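PDB 2WMF: fucolectin-related protein from Streptococcus pneumoniae, which hydrolyses host blood-group carbohydrate antigens as a family 98 glycoside hydrolase, probably as part of fucose utilization by the bacterium. Local coordinates for residues T532-G537 and T564-I569. Numbering follows the deposited sequence.
Sequences TLTLSG and THVYTI. Unlike the reference sequence in segment 532-537: Ser-536 (reference Lys).
Thr-534 and Thr-568 share one rotamer: in each, OG1 lies beside the backbone N (chi1 -51° and -54°), which sets CG2 anti to it. The two lie side by side and point the same way, and the methyl CG2 of Thr-534 rests against the hydroxyl oxygen OG1 of Thr-568 at 3.6 Å and also against Val-566 CG1, at 3.6 Å. Thr-568 CG2 in turn reaches Thr-532 CG2 at 3.7 Å, making a zigzag of threonine and valine branches on this partly exposed face. On the reverse, buried face, Ile-569 directs CG2 between its backbone N and carbonyl carbon, where it meets Leu-533 CB at 3.7 Å. Beside them, Leu-535 CD1 approaches Tyr-567 CD2 obliquely at 3.9 Å.

The backbone evidence is that of a regular antiparallel ladder. Leu-533/Ile-569 and Leu-535/Tyr-567 are hydrogen-bonded pairs, with Leu-535 N to Tyr-567 O at 2.7 Å and an N-H...O angle of 170°; Thr-534/Thr-568 and Ser-536/Val-566 are non-hydrogen-bonded pairs. The last hydrogen bond, Gly-537 N to His-565 O at 3.0 Å, is less straight, its donor above the carbonyl plane. Toward strand 554-561, His-565 and Val-566 both face Asp-561 in a G1 beta bulge.

These strands are fourth and fifth in a six-stranded antiparallel sheet: 457-462 flanks 529-536, and edge strand 554-561 flanks 566-573, its Glu-558 hydrogen-bonding Tyr-567 OH. Leu-533 and Leu-535 pack on Ile-479 and Leu-477 of strand 477-482 in a second antiparallel sheet, forming core between the sheets, as in a beta-sandwich.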
loop_
_atom_site.group_PDB
_atom_site.type_symbol
_atom_site.label_atom_id
_atom_site.label_comp_id
_atom_site.label_asym_id
_atom_site.label_seq_id
_atom_site.Cartn_x
_atom_site.Cartn_y
_atom_site.Cartn_z
ATOM N N THR A 532 -5.892 -11.766 21.933
ATOM C CA THR A 532 -6.282 -13.059 22.516
ATOM C C THR A 532 -6.698 -13.960 21.352
ATOM O O THR A 532 -7.593 -13.596 20.543
ATOM C CB THR A 532 -7.438 -12.899 23.501
ATOM O OG1 THR A 532 -7.074 -11.946 24.513
ATOM C CG2 THR A 532 -7.803 -14.270 24.122
ATOM N N LEU A 533 -6.057 -15.127 21.280
ATOM C CA LEU A 533 -6.293 -16.102 20.210
ATOM C C LEU A 533 -6.864 -17.384 20.838
ATOM O O LEU A 533 -6.268 -17.931 21.769
ATOM C CB LEU A 533 -4.964 -16.403 19.524
ATOM C CG LEU A 533 -5.000 -17.485 18.457
ATOM C CD1 LEU A 533 -5.954 -17.087 17.377
ATOM C CD2 LEU A 533 -3.534 -17.759 17.941
ATOM N N THR A 534 -8.027 -17.831 20.364
ATOM C CA THR A 534 -8.696 -18.994 20.920
ATOM C C THR A 534 -8.963 -20.017 19.811
ATOM O O THR A 534 -9.582 -19.708 18.792
ATOM C CB THR A 534 -10.028 -18.616 21.582
ATOM O OG1 THR A 534 -9.827 -17.527 22.489
ATOM C CG2 THR A 534 -10.589 -19.775 22.378
ATOM N N LEU A 535 -8.429 -21.224 19.993
ATOM C CA LEU A 535 -8.633 -22.322 19.048
ATOM C C LEU A 535 -9.634 -23.280 19.672
ATOM O O LEU A 535 -9.348 -23.880 20.719
ATOM C CB LEU A 535 -7.332 -23.065 18.781
ATOM C CG LEU A 535 -6.154 -22.279 18.237
ATOM C CD1 LEU A 535 -4.906 -23.198 18.098
ATOM C CD2 LEU A 535 -6.507 -21.664 16.926
ATOM N N SER A 536 -10.796 -23.380 19.052
ATOM C CA SER A 536 -11.871 -24.218 19.537
ATOM C C SER A 536 -11.847 -25.492 18.760
ATOM O O SER A 536 -11.916 -25.484 17.540
ATOM C CB SER A 536 -13.212 -23.540 19.331
ATOM O OG SER A 536 -14.280 -24.289 19.882
ATOM N N GLY A 537 -11.711 -26.589 19.476
ATOM C CA GLY A 537 -11.870 -27.899 18.896
ATOM C C GLY A 537 -10.567 -28.246 18.282
ATOM O O GLY A 537 -10.540 -28.722 17.138
ATOM N N THR A 564 -13.005 -29.592 26.723
ATOM C CA THR A 564 -13.600 -28.893 25.600
ATOM C C THR A 564 -12.635 -28.828 24.414
ATOM O O THR A 564 -13.038 -28.440 23.313
ATOM C CB THR A 564 -14.010 -27.447 25.990
ATOM O OG1 THR A 564 -12.847 -26.708 26.374
ATOM C CG2 THR A 564 -15.029 -27.435 27.141
ATOM N N HIS A 565 -11.378 -29.203 24.626
ATOM C CA HIS A 565 -10.339 -29.113 23.588
ATOM C C HIS A 565 -10.185 -27.675 23.078
ATOM O O HIS A 565 -10.040 -27.412 21.871
ATOM C CB HIS A 565 -10.583 -30.113 22.443
ATOM C CG HIS A 565 -10.237 -31.524 22.813
ATOM N ND1 HIS A 565 -9.074 -32.150 22.387
ATOM C CD2 HIS A 565 -10.884 -32.415 23.599
ATOM C CE1 HIS A 565 -9.032 -33.371 22.902
ATOM N NE2 HIS A 565 -10.121 -33.556 23.632
ATOM N N VAL A 566 -10.175 -26.751 24.032
ATOM C CA VAL A 566 -9.997 -25.338 23.695
ATOM C C VAL A 566 -8.625 -24.850 24.148
ATOM O O VAL A 566 -8.257 -24.994 25.296
ATOM C CB VAL A 566 -11.118 -24.451 24.259
ATOM C CG1 VAL A 566 -10.804 -22.929 24.001
ATOM C CG2 VAL A 566 -12.461 -24.855 23.669
ATOM N N TYR A 567 -7.857 -24.299 23.212
ATOM C CA TYR A 567 -6.561 -23.731 23.531
ATOM C C TYR A 567 -6.700 -22.206 23.403
ATOM O O TYR A 567 -7.167 -21.719 22.360
ATOM C CB TYR A 567 -5.525 -24.277 22.557
ATOM C CG TYR A 567 -4.164 -23.639 22.694
ATOM C CD1 TYR A 567 -3.303 -23.969 23.750
ATOM C CD2 TYR A 567 -3.764 -22.624 21.815
ATOM C CE1 TYR A 567 -2.042 -23.356 23.872
ATOM C CE2 TYR A 567 -2.527 -22.001 21.930
ATOM C CZ TYR A 567 -1.662 -22.345 22.960
ATOM O OH TYR A 567 -0.429 -21.663 23.027
ATOM N N THR A 568 -6.234 -21.468 24.414
ATOM C CA THR A 568 -6.207 -20.001 24.345
ATOM C C THR A 568 -4.772 -19.522 24.588
ATOM O O THR A 568 -4.091 -19.974 25.528
ATOM C CB THR A 568 -7.113 -19.341 25.399
ATOM O OG1 THR A 568 -8.438 -19.853 25.297
ATOM C CG2 THR A 568 -7.147 -17.775 25.247
ATOM N N ILE A 569 -4.293 -18.649 23.710
ATOM C CA ILE A 569 -3.045 -17.937 23.962
ATOM C C ILE A 569 -3.338 -16.440 24.024
ATOM O O ILE A 569 -3.964 -15.867 23.121
ATOM C CB ILE A 569 -1.890 -18.285 22.956
ATOM C CG1 ILE A 569 -0.601 -17.607 23.437
ATOM C CG2 ILE A 569 -2.269 -17.914 21.573
ATOM C CD1 ILE A 569 0.633 -18.123 22.809
#